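Local coordinates for protein fructose-2,6-bisphosphatase TIGAR B (Danio rerio, PDB 3E9D) that probably hydrolyses fructose-2,6-bisphosphate to fructose 6-phosphate and phosphate, lowering glycolytic flux as a histidine phosphatase of the phosphoglycerate mutase family, at residues T14-R18 with D19-Q23; R44-D48 with L49-N53; T130-K133 with M134-S138; Q141-F144 with E145-S149; R61-Q64 with T65-I69. All blocks are in the same frame, centred on the assembly; numbering follows the deposited sequence.

Contact 1 of 5, residues T14-R18 with D19-Q23; sequences TQYNR and DKLLQ. With PO4 (phosphate ion), chain C.
The hydroxyl of Thr14 is gripped from two directions: the amide of Gln23 donates to it, NE2 to OG1 2.8 Å, and Asn17 N gives it the capping bond of helix 15-18. Because OG1 stands between the backbone N and the carbonyl carbon of Thr14 (chi1 62°), it faces the first helical turn. Asn17 answers through OD1, which accepts from Thr14 N, so the two form a capping box. OD1, which also bonds to Asn217, fixes the amide with ND2 directed at the phosphate, and its N-H runs almost straight to O3, 3.0 Å away. Water 1 accepts from the same ND2 and donates to Leu21 O.

Tyr16 packs against Leu21 and Gln23. Its ring lies under Leu21 CD1, a CH-pi contact 4.1 Å from CD1 to the ring centroid and 6° off the ring normal, while the side chains of Tyr16 and Gln23 cross at about a right angle, Gln23 CG reaching Tyr16 CD2 at 3.9 Å. The chain leaves the helix by a Schellman motif, with Lys20 at positive phi; Leu21 N reaches Tyr16 O at 2.9 Å and Lys20 N bonds to Asn17 O. The phosphate is also bound by Arg10, Arg61, His183 and Gly184, and Asn17 touches His11, the residue that carries the phosphohistidine intermediate, so this capping box and Schellman motif form one wall of the histidine phosphatase active site.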
# COMPACT_ATOMS: atom_id res chain seq x y z
N THR A 14 -15.36 -4.50 -4.48
CA THR A 14 -16.13 -4.40 -5.72
C THR A 14 -16.99 -5.66 -5.84
O THR A 14 -16.81 -6.63 -5.09
CB THR A 14 -15.22 -4.34 -6.97
OG1 THR A 14 -14.46 -5.55 -7.04
CG2 THR A 14 -14.27 -3.14 -6.89
N GLN A 15 -17.92 -5.66 -6.80
CA GLN A 15 -18.71 -6.87 -7.04
C GLN A 15 -17.81 -8.02 -7.49
O GLN A 15 -18.07 -9.18 -7.14
CB GLN A 15 -19.87 -6.64 -8.03
CG GLN A 15 -20.87 -7.83 -8.08
CD GLN A 15 -21.58 -8.08 -6.74
OE1 GLN A 15 -21.97 -7.13 -6.06
NE2 GLN A 15 -21.75 -9.34 -6.37
N TYR A 16 -16.74 -7.71 -8.23
CA TYR A 16 -15.76 -8.74 -8.64
C TYR A 16 -15.11 -9.41 -7.42
O TYR A 16 -15.00 -10.64 -7.39
CB TYR A 16 -14.68 -8.17 -9.58
CG TYR A 16 -15.04 -8.23 -11.06
CD1 TYR A 16 -16.33 -7.93 -11.50
CD2 TYR A 16 -14.08 -8.56 -12.01
CE1 TYR A 16 -16.65 -7.97 -12.86
CE2 TYR A 16 -14.39 -8.60 -13.38
CZ TYR A 16 -15.68 -8.31 -13.79
OH TYR A 16 -15.99 -8.34 -15.14
N ASN A 17 -14.70 -8.61 -6.43
CA ASN A 17 -14.16 -9.13 -5.18
C ASN A 17 -15.16 -10.08 -4.52
O ASN A 17 -14.81 -11.20 -4.14
CB ASN A 17 -13.82 -8.00 -4.19
CG ASN A 17 -12.62 -7.16 -4.62
OD1 ASN A 17 -12.54 -5.98 -4.26
ND2 ASN A 17 -11.71 -7.73 -5.40
N ARG A 18 -16.41 -9.63 -4.39
CA ARG A 18 -17.45 -10.43 -3.78
C ARG A 18 -17.66 -11.77 -4.51
O ARG A 18 -17.82 -12.81 -3.88
CB ARG A 18 -18.76 -9.63 -3.71
CG ARG A 18 -20.00 -10.45 -3.32
CD ARG A 18 -20.01 -10.85 -1.86
NE ARG A 18 -19.89 -9.68 -0.97
CZ ARG A 18 -20.91 -8.91 -0.57
NH1 ARG A 18 -22.16 -9.16 -0.98
NH2 ARG A 18 -20.67 -7.87 0.22
N ASP A 19 -17.65 -11.74 -5.84
CA ASP A 19 -17.90 -12.96 -6.63
C ASP A 19 -16.63 -13.78 -6.84
O ASP A 19 -16.66 -14.80 -7.52
CB ASP A 19 -18.54 -12.60 -7.97
CG ASP A 19 -19.88 -11.91 -7.80
OD1 ASP A 19 -20.54 -12.11 -6.76
OD2 ASP A 19 -20.27 -11.14 -8.71
N LYS A 20 -15.53 -13.34 -6.23
CA LYS A 20 -14.22 -13.99 -6.32
C LYS A 20 -13.74 -14.16 -7.76
O LYS A 20 -13.23 -15.22 -8.16
CB LYS A 20 -14.20 -15.30 -5.53
CG LYS A 20 -14.59 -15.14 -4.07
CD LYS A 20 -14.55 -16.46 -3.34
CE LYS A 20 -15.00 -16.31 -1.87
NZ LYS A 20 -14.03 -15.46 -1.09
N LEU A 21 -13.92 -13.09 -8.54
CA LEU A 21 -13.37 -13.00 -9.90
C LEU A 21 -12.07 -12.19 -9.87
O LEU A 21 -11.97 -11.23 -9.13
CB LEU A 21 -14.37 -12.32 -10.82
CG LEU A 21 -15.79 -12.90 -10.85
CD1 LEU A 21 -16.66 -12.09 -11.80
CD2 LEU A 21 -15.73 -14.35 -11.28
N LEU A 22 -11.09 -12.59 -10.68
CA LEU A 22 -9.80 -11.88 -10.72
C LEU A 22 -9.93 -10.48 -11.29
O LEU A 22 -10.47 -10.29 -12.39
CB LEU A 22 -8.77 -12.64 -11.55
CG LEU A 22 -7.81 -13.59 -10.85
CD1 LEU A 22 -6.94 -14.20 -11.92
CD2 LEU A 22 -6.94 -12.86 -9.80
N GLN A 23 -9.43 -9.50 -10.54
CA GLN A 23 -9.53 -8.11 -10.95
C GLN A 23 -8.15 -7.46 -11.10
O GLN A 23 -7.47 -7.21 -10.11
CB GLN A 23 -10.39 -7.34 -9.95
CG GLN A 23 -11.23 -6.23 -10.58
CD GLN A 23 -12.12 -5.52 -9.57
OE1 GLN A 23 -12.82 -4.60 -9.93
NE2 GLN A 23 -12.04 -5.90 -8.32
P PO4 C . -7.73 -5.92 -6.25
O1 PO4 C . -7.71 -4.80 -7.27
O2 PO4 C . -7.13 -5.50 -4.93
O3 PO4 C . -9.15 -6.35 -5.98
O4 PO4 C . -6.99 -7.12 -6.79
O HOH W 1 -11.31 -10.27 -6.80
O HOH W 2 -14.24 -12.71 -1.69

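Contact 2 of 5, residues R44-D48 with L49-N53; sequences RYLKD and LHFTN
This is a local apolar contact round a turn, where the chain leaves helix 33-45 and heads for strand 53-56 of the central sheet. Leu46, the first residue to leave helical backbone angles, opens a type I beta turn that Leu49 closes, with Leu49 N bonded to Leu46 O at 3.1 Å. The two leucine side chains cross obliquely, the turn bringing methyl CD2 of Leu46 to methyl CD1 of Leu49 at 3.7 Å.

Phe51 completes the apolar group. Leu46 CB sits at the edge of its ring, in the ring plane and 4.0 Å from CZ, whereas Leu49 CB lies over one face, offset toward the rim. The aromatic ring is thus touched by one leucine at its edge and by the other from above, and His177 adds an edge-to-face ring contact from outside the two segments. On the solvent side of the turn, Lys47 NZ and Asp48 OD2 form a salt bridge of 3.0 Å, the lysine approaching on the syn side, though tilted 26° from the carboxylate plane. The residues suit their places: Leu46 and Phe51 are buried and Leu49 partly so, while charged neighbours pair with each other at the surface. The side chains that meet across this turn are all hydrocarbon, so packing of apolar surfaces holds them together, and the single backbone bond sets their spacing.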
# COMPACT_ATOMS: atom_id res chain seq x y z
N ARG A 44 -13.25 7.42 8.38
CA ARG A 44 -13.50 7.74 9.80
C ARG A 44 -12.34 7.30 10.72
O ARG A 44 -11.95 8.02 11.62
CB ARG A 44 -14.80 7.08 10.26
CG ARG A 44 -16.04 7.72 9.65
CD ARG A 44 -17.31 7.28 10.40
NE ARG A 44 -17.56 5.84 10.23
CZ ARG A 44 -18.21 5.30 9.21
NH1 ARG A 44 -18.69 6.05 8.22
NH2 ARG A 44 -18.39 3.99 9.18
N TYR A 45 -11.79 6.11 10.48
CA TYR A 45 -10.68 5.62 11.29
C TYR A 45 -9.43 6.51 11.18
O TYR A 45 -8.77 6.78 12.19
CB TYR A 45 -10.38 4.17 10.93
CG TYR A 45 -9.28 3.51 11.74
CD1 TYR A 45 -9.53 3.04 13.03
CD2 TYR A 45 -8.00 3.33 11.19
CE1 TYR A 45 -8.53 2.45 13.77
CE2 TYR A 45 -6.99 2.73 11.93
CZ TYR A 45 -7.26 2.29 13.22
OH TYR A 45 -6.28 1.67 13.94
N LEU A 46 -9.17 7.02 9.98
CA LEU A 46 -7.97 7.82 9.71
C LEU A 46 -8.22 9.34 9.77
O LEU A 46 -7.34 10.11 9.40
CB LEU A 46 -7.41 7.45 8.33
CG LEU A 46 -7.04 5.98 8.08
CD1 LEU A 46 -6.78 5.73 6.57
CD2 LEU A 46 -5.84 5.58 8.99
N LYS A 47 -9.40 9.75 10.26
CA LYS A 47 -9.87 11.14 10.12
C LYS A 47 -9.03 12.18 10.84
O LYS A 47 -9.02 13.34 10.42
CB LYS A 47 -11.35 11.28 10.54
CG LYS A 47 -11.62 11.25 12.05
CD LYS A 47 -13.12 11.50 12.29
CE LYS A 47 -13.58 11.43 13.74
NZ LYS A 47 -12.53 11.25 14.75
N ASP A 48 -8.33 11.76 11.90
CA ASP A 48 -7.53 12.68 12.71
C ASP A 48 -6.06 12.73 12.28
O ASP A 48 -5.24 13.37 12.97
CB ASP A 48 -7.62 12.33 14.21
CG ASP A 48 -9.06 12.34 14.73
OD1 ASP A 48 -9.73 13.39 14.64
OD2 ASP A 48 -9.53 11.28 15.20
N LEU A 49 -5.73 12.07 11.18
CA LEU A 49 -4.35 12.12 10.65
C LEU A 49 -4.24 13.16 9.57
O LEU A 49 -5.13 13.28 8.73
CB LEU A 49 -3.92 10.76 10.10
CG LEU A 49 -3.85 9.65 11.15
CD1 LEU A 49 -3.85 8.24 10.53
CD2 LEU A 49 -2.66 9.86 12.08
N HIS A 50 -3.15 13.92 9.58
CA HIS A 50 -2.85 14.80 8.45
C HIS A 50 -1.98 14.06 7.44
O HIS A 50 -0.81 13.76 7.69
CB HIS A 50 -2.17 16.09 8.93
CG HIS A 50 -1.86 17.06 7.84
ND1 HIS A 50 -0.81 17.95 7.91
CD2 HIS A 50 -2.46 17.29 6.64
CE1 HIS A 50 -0.77 18.68 6.81
NE2 HIS A 50 -1.76 18.30 6.03
N PHE A 51 -2.57 13.74 6.30
CA PHE A 51 -1.80 13.22 5.18
C PHE A 51 -1.30 14.40 4.36
O PHE A 51 -2.08 15.10 3.75
CB PHE A 51 -2.65 12.26 4.35
CG PHE A 51 -3.15 11.08 5.13
CD1 PHE A 51 -2.26 10.11 5.61
CD2 PHE A 51 -4.52 10.93 5.41
CE1 PHE A 51 -2.71 9.00 6.33
CE2 PHE A 51 -4.99 9.82 6.14
CZ PHE A 51 -4.09 8.85 6.60
N THR A 52 0.02 14.62 4.39
CA THR A 52 0.67 15.69 3.61
C THR A 52 0.73 15.33 2.15
O THR A 52 0.86 16.19 1.28
CB THR A 52 2.11 15.94 4.12
OG1 THR A 52 2.83 14.69 4.14
CG2 THR A 52 2.10 16.53 5.54
N ASN A 53 0.64 14.04 1.84
CA ASN A 53 0.77 13.59 0.47
C ASN A 53 -0.13 12.40 0.25
O ASN A 53 -0.25 11.57 1.14
CB ASN A 53 2.21 13.17 0.19
CG ASN A 53 3.21 14.29 0.43
OD1 ASN A 53 3.67 14.50 1.55
ND2 ASN A 53 3.51 15.03 -0.63

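Contact 3 of 5, residues T130-K133 with M134-S138; sequences TRFK and MFLKS
Met134, Phe132 and Lys133 bury the most surface where residues 130-133 meet 134-138, two successive turns of the long helix 125-146. Phe132 carries the apolar part. With CG anti to the backbone N (chi1 -178°), its ring swings along the helix toward Leu136, one turn on, and Leu136 CG sits over one ring face, 4.0 Å from the ring centroid and offset toward the rim. Both methyls of Leu136 join in: CD2 comes to 3.7 Å of Phe132 CZ, and CD1 lies beside CE2. Phe135 reaches the same ring more obliquely, its CD2 4.1 Å from Phe132 CE1. Ser190 and His193 of helix 184-197 touch the Phe132 side chain.

Met134 lies on a more exposed flank. Its chi1 of -66° turns CG back to 3.2 Å from Thr130 O, and the nearly extended chi2 carries SD to Thr130 CG2, 4.2 Å away; chi3 bends only CE. Lys133 buries its surface chiefly through CB against the adjoining backbone, and its extended chain runs outward, touching His193, which suits an exposed position. Underneath, Leu136 N bonds to Phe132 O at 2.8 Å, one of four i to i+4 bonds that set side-chain spacing. Arg131 turns another way, to a salt bridge with Glu123. Since the side chains meet through hydrocarbon and sulfur, the contact depends on close packing, and the polar links within it belong to the helix backbone.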
# COMPACT_ATOMS: atom_id res chain seq x y z
N THR A 130 9.27 -4.60 -9.57
CA THR A 130 9.95 -3.52 -10.26
C THR A 130 9.11 -2.23 -10.28
O THR A 130 9.64 -1.14 -10.06
CB THR A 130 10.34 -3.95 -11.69
OG1 THR A 130 11.30 -5.01 -11.58
CG2 THR A 130 10.94 -2.79 -12.50
N ARG A 131 7.80 -2.35 -10.51
CA ARG A 131 6.90 -1.18 -10.44
C ARG A 131 6.89 -0.51 -9.07
O ARG A 131 6.96 0.73 -8.97
CB ARG A 131 5.46 -1.56 -10.85
CG ARG A 131 5.31 -1.85 -12.35
CD ARG A 131 3.86 -1.72 -12.77
NE ARG A 131 3.00 -2.87 -12.41
CZ ARG A 131 2.04 -2.83 -11.49
NH1 ARG A 131 1.81 -1.72 -10.78
NH2 ARG A 131 1.28 -3.90 -11.28
N PHE A 132 6.81 -1.32 -8.01
CA PHE A 132 6.90 -0.79 -6.65
C PHE A 132 8.25 -0.11 -6.38
O PHE A 132 8.28 0.97 -5.78
CB PHE A 132 6.61 -1.85 -5.59
CG PHE A 132 6.64 -1.31 -4.17
CD1 PHE A 132 5.73 -0.34 -3.77
CD2 PHE A 132 7.57 -1.79 -3.25
CE1 PHE A 132 5.74 0.17 -2.47
CE2 PHE A 132 7.59 -1.31 -1.94
CZ PHE A 132 6.68 -0.33 -1.54
N LYS A 133 9.34 -0.72 -6.84
CA LYS A 133 10.68 -0.13 -6.71
C LYS A 133 10.76 1.23 -7.40
O LYS A 133 11.36 2.18 -6.87
CB LYS A 133 11.77 -1.05 -7.28
CG LYS A 133 12.09 -2.30 -6.45
CD LYS A 133 13.23 -3.07 -7.10
CE LYS A 133 13.24 -4.54 -6.72
NZ LYS A 133 14.07 -5.35 -7.69
N MET A 134 10.15 1.33 -8.59
CA MET A 134 10.08 2.60 -9.32
C MET A 134 9.22 3.61 -8.57
O MET A 134 9.54 4.81 -8.51
CB MET A 134 9.55 2.39 -10.74
CG MET A 134 10.48 1.57 -11.64
SD MET A 134 9.63 1.10 -13.20
CE MET A 134 9.26 2.72 -13.89
N PHE A 135 8.12 3.13 -8.01
CA PHE A 135 7.27 3.98 -7.21
C PHE A 135 8.02 4.53 -6.00
O PHE A 135 7.92 5.72 -5.69
CB PHE A 135 5.98 3.26 -6.73
CG PHE A 135 5.19 4.08 -5.73
CD1 PHE A 135 4.43 5.17 -6.16
CD2 PHE A 135 5.25 3.81 -4.37
CE1 PHE A 135 3.72 5.98 -5.23
CE2 PHE A 135 4.54 4.60 -3.45
CZ PHE A 135 3.78 5.69 -3.91
N LEU A 136 8.75 3.67 -5.29
CA LEU A 136 9.54 4.10 -4.13
C LEU A 136 10.55 5.17 -4.47
O LEU A 136 10.70 6.15 -3.75
CB LEU A 136 10.27 2.93 -3.47
CG LEU A 136 9.51 2.03 -2.51
CD1 LEU A 136 10.50 1.09 -1.84
CD2 LEU A 136 8.73 2.80 -1.45
N LYS A 137 11.25 4.97 -5.59
CA LYS A 137 12.24 5.94 -6.04
C LYS A 137 11.57 7.31 -6.31
O LYS A 137 12.06 8.35 -5.86
CB LYS A 137 12.96 5.39 -7.29
CG LYS A 137 14.13 6.22 -7.75
CD LYS A 137 14.80 5.59 -8.99
CE LYS A 137 15.86 6.53 -9.56
NZ LYS A 137 15.27 7.77 -10.16
N SER A 138 10.43 7.30 -6.99
CA SER A 138 9.64 8.50 -7.24
C SER A 138 9.11 9.14 -5.94
O SER A 138 9.16 10.37 -5.76
CB SER A 138 8.48 8.11 -8.17
OG SER A 138 7.65 9.21 -8.46

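Contact 4 of 5, residues Q141-F144 with E145-S149; sequences QRMF and EEHGS
Gln141 and Glu145 form an i to i+4 side-chain hydrogen bond near the C-terminal end of helix 125-146, where the last helical turn gives way to a loop. Gln141 NE2 donates to Glu145 OE2 at 2.6 Å, with an N-H...O angle of 171°. The oxygen lies in the amide plane of Gln141, yet the donor stands above the carboxylate plane of Glu145, and the two flat groups are steeply turned against each other. A bend at chi2 of Gln141 (62°) carries the amide forward along the helix, while chi1 of -78° turns the glutamate back along it, its CG 3.3 Å from Gln141 O, and the chain runs extended from there. Beneath this bond, Glu145 N bonds to that same carbonyl, so the backbone fixes the spacing that the side chains span.

One residue further on, Glu146 N bonds to Arg142 O. His147 then leaves the helix, though its N still reaches Met143 O at 2.9 Å. The imidazole is set with its edge toward Met143, and Glu146 CG lies over the centre of one ring face. Farther out, Asn53 at the start of strand 53-56 accepts from His147 NE2 and donates to Glu146 OE1, tying the helix end to the central sheet; an amide, able to do both, fits this place well. Met143 SD approaches the edge of the His147 ring, 5.1 Å from its centroid and 4.2 Å from CD2.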
# COMPACT_ATOMS: atom_id res chain seq x y z
N GLN A 141 11.93 10.89 -3.89
CA GLN A 141 12.34 12.14 -4.53
C GLN A 141 11.30 13.24 -4.29
O GLN A 141 11.65 14.36 -3.92
CB GLN A 141 12.61 11.93 -6.02
CG GLN A 141 12.99 13.21 -6.79
CD GLN A 141 14.30 13.85 -6.29
OE1 GLN A 141 15.26 13.16 -5.94
NE2 GLN A 141 14.33 15.19 -6.27
N ARG A 142 10.03 12.89 -4.46
CA ARG A 142 8.94 13.84 -4.22
C ARG A 142 8.83 14.28 -2.75
O ARG A 142 8.60 15.45 -2.48
CB ARG A 142 7.59 13.28 -4.71
CG ARG A 142 6.43 14.31 -4.62
CD ARG A 142 5.08 13.67 -4.91
NE ARG A 142 5.00 13.23 -6.31
CZ ARG A 142 4.55 13.98 -7.31
NH1 ARG A 142 4.12 15.22 -7.08
NH2 ARG A 142 4.53 13.50 -8.55
N MET A 143 8.96 13.34 -1.81
CA MET A 143 8.88 13.67 -0.38
C MET A 143 10.06 14.58 0.01
O MET A 143 9.89 15.56 0.75
CB MET A 143 8.88 12.42 0.52
CG MET A 143 7.64 11.48 0.38
SD MET A 143 6.02 12.32 0.62
CE MET A 143 5.60 12.57 -1.09
N PHE A 144 11.24 14.25 -0.51
CA PHE A 144 12.43 15.02 -0.20
C PHE A 144 12.33 16.44 -0.75
O PHE A 144 12.64 17.38 -0.04
CB PHE A 144 13.67 14.33 -0.74
CG PHE A 144 14.95 14.81 -0.12
CD1 PHE A 144 15.38 14.28 1.08
CD2 PHE A 144 15.71 15.78 -0.74
CE1 PHE A 144 16.57 14.72 1.66
CE2 PHE A 144 16.89 16.23 -0.18
CZ PHE A 144 17.32 15.70 1.02
N GLU A 145 11.89 16.59 -2.00
CA GLU A 145 11.74 17.91 -2.63
C GLU A 145 10.73 18.79 -1.91
O GLU A 145 10.90 20.00 -1.83
CB GLU A 145 11.23 17.78 -4.05
CG GLU A 145 12.24 17.38 -5.07
CD GLU A 145 11.57 16.87 -6.34
OE1 GLU A 145 10.31 16.81 -6.37
OE2 GLU A 145 12.29 16.50 -7.28
N GLU A 146 9.64 18.19 -1.44
CA GLU A 146 8.60 18.95 -0.79
C GLU A 146 8.80 19.23 0.70
O GLU A 146 8.25 20.20 1.23
CB GLU A 146 7.26 18.27 -0.99
CG GLU A 146 6.18 18.90 -0.15
CD GLU A 146 4.78 18.45 -0.54
OE1 GLU A 146 4.64 17.64 -1.50
OE2 GLU A 146 3.83 18.94 0.13
N HIS A 147 9.56 18.40 1.39
CA HIS A 147 9.59 18.53 2.85
C HIS A 147 10.94 18.97 3.44
O HIS A 147 11.38 18.47 4.47
CB HIS A 147 9.04 17.27 3.51
CG HIS A 147 7.62 16.97 3.13
ND1 HIS A 147 6.56 17.68 3.63
CD2 HIS A 147 7.10 16.07 2.26
CE1 HIS A 147 5.44 17.22 3.10
NE2 HIS A 147 5.74 16.24 2.27
N GLY A 148 11.59 19.93 2.79
CA GLY A 148 12.84 20.52 3.29
C GLY A 148 12.71 21.05 4.71
O GLY A 148 13.65 20.98 5.50
N SER A 149 11.53 21.58 5.05
CA SER A 149 11.24 22.08 6.40
C SER A 149 11.30 21.00 7.47
O SER A 149 11.40 21.33 8.65
CB SER A 149 9.85 22.70 6.45
OG SER A 149 9.77 23.76 5.52

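Contact 5 of 5, residues R61-Q64 with T65-I69; sequences RAIQ and TAEII. With PO4 (phosphate ion), chain C.
Helix 60-71, in the beta-alpha-beta unit between strands 53-56 and 81-83, brings an arginine to the phosphate pocket of the histidine phosphatase fold. Arg61 meets the phosphate edge-on: NE and NH2 both donate to O1, each 2.9 Å from it, and O1 lies in the guanidinium plane. CG stands between the backbone N and the carbonyl carbon (chi1 58°), and the chain then runs extended to NE, a reach that suits arginine. NH2 has a second acceptor in Gly24 O, which helps to fix the rotation of the group beside His11 and His183.

The carbonyl of Arg61 is used as well. Thr65, one turn later, donates its hydroxyl to it, OG1 to O 2.8 Å and nearly along the C=O axis, whereas the bond from Thr65 N to the same oxygen is weak. OG1 also bonds to Gly12 N, so a small hydroxyl links this helix to the loop next to His11. Ala62 and Ala66, one turn apart, pack against Val56, where small side chains allow the helix close to the sheet. On the outer flank Ile63 and Glu67 lie side by side, with Ile63 CG2 3.8 Å from Glu67 OE2.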
# COMPACT_ATOMS: atom_id res chain seq x y z
N ARG A 61 -11.70 1.88 -8.66
CA ARG A 61 -11.98 1.34 -7.31
C ARG A 61 -11.06 1.96 -6.24
O ARG A 61 -11.49 2.18 -5.11
CB ARG A 61 -11.92 -0.20 -7.28
CG ARG A 61 -10.59 -0.85 -7.73
CD ARG A 61 -10.84 -2.30 -8.16
NE ARG A 61 -9.62 -3.05 -8.51
CZ ARG A 61 -9.12 -3.14 -9.74
NH1 ARG A 61 -9.72 -2.52 -10.75
NH2 ARG A 61 -8.03 -3.86 -9.97
N ALA A 62 -9.81 2.23 -6.63
CA ALA A 62 -8.81 2.82 -5.73
C ALA A 62 -9.01 4.34 -5.59
O ALA A 62 -9.00 4.90 -4.46
CB ALA A 62 -7.38 2.51 -6.26
N ILE A 63 -9.21 5.01 -6.73
CA ILE A 63 -9.54 6.44 -6.71
C ILE A 63 -10.75 6.76 -5.82
O ILE A 63 -10.70 7.70 -5.01
CB ILE A 63 -9.78 7.00 -8.14
CG1 ILE A 63 -8.47 6.88 -8.95
CG2 ILE A 63 -10.29 8.47 -8.07
CD1 ILE A 63 -8.65 6.98 -10.44
N GLN A 64 -11.83 6.00 -5.96
CA GLN A 64 -13.03 6.20 -5.12
C GLN A 64 -12.75 6.02 -3.63
O GLN A 64 -13.27 6.77 -2.80
CB GLN A 64 -14.12 5.23 -5.53
CG GLN A 64 -14.73 5.50 -6.87
CD GLN A 64 -15.78 4.47 -7.18
OE1 GLN A 64 -15.47 3.31 -7.47
NE2 GLN A 64 -17.05 4.87 -7.09
N THR A 65 -11.94 5.02 -3.29
CA THR A 65 -11.57 4.75 -1.92
C THR A 65 -10.76 5.91 -1.36
O THR A 65 -11.05 6.42 -0.26
CB THR A 65 -10.78 3.42 -1.81
OG1 THR A 65 -11.62 2.36 -2.28
CG2 THR A 65 -10.35 3.13 -0.34
N ALA A 66 -9.78 6.37 -2.14
CA ALA A 66 -8.97 7.52 -1.73
C ALA A 66 -9.84 8.77 -1.54
O ALA A 66 -9.65 9.53 -0.58
CB ALA A 66 -7.86 7.78 -2.72
N GLU A 67 -10.80 8.98 -2.45
CA GLU A 67 -11.65 10.16 -2.38
C GLU A 67 -12.51 10.13 -1.10
O GLU A 67 -12.71 11.16 -0.45
CB GLU A 67 -12.57 10.26 -3.60
CG GLU A 67 -11.85 10.65 -4.88
CD GLU A 67 -12.76 10.56 -6.10
OE1 GLU A 67 -13.68 9.70 -6.12
OE2 GLU A 67 -12.54 11.34 -7.06
N ILE A 68 -13.01 8.96 -0.76
CA ILE A 68 -13.86 8.80 0.42
C ILE A 68 -13.03 8.96 1.69
O ILE A 68 -13.49 9.56 2.66
CB ILE A 68 -14.63 7.47 0.38
CG1 ILE A 68 -15.73 7.57 -0.68
CG2 ILE A 68 -15.28 7.16 1.75
CD1 ILE A 68 -16.17 6.22 -1.24
N ILE A 69 -11.82 8.44 1.69
CA ILE A 69 -10.95 8.58 2.84
C ILE A 69 -10.63 10.07 3.08
O ILE A 69 -10.71 10.55 4.22
CB ILE A 69 -9.68 7.71 2.71
CG1 ILE A 69 -10.06 6.22 2.91
CG2 ILE A 69 -8.62 8.16 3.69
CD1 ILE A 69 -8.98 5.23 2.48
P PO4 C . -7.73 -5.92 -6.25
O1 PO4 C . -7.71 -4.80 -7.27
O2 PO4 C . -7.13 -5.50 -4.93
O3 PO4 C . -9.15 -6.35 -5.98
O4 PO4 C . -6.99 -7.12 -6.79

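From the N terminus, the five contacts follow in series, each local to its stretch of chain, and none nests in or crosses another. Contact 1 closes the turn after helix 15-18, and contact 2 rounds the exit of helix 33-45 toward strand 53-56. Contact 5 comes next, on helix 60-71; it touches contact 1 through Arg61, both meeting the same phosphate, and touches contact 2 where Leu46 packs on Ile69. Contacts 3 and 4 lie along helix 125-146, about 17 Å apart between centres. Contact 4 meets contact 2 again at Asn53, where helix 125-146 ends beside strand 53-56.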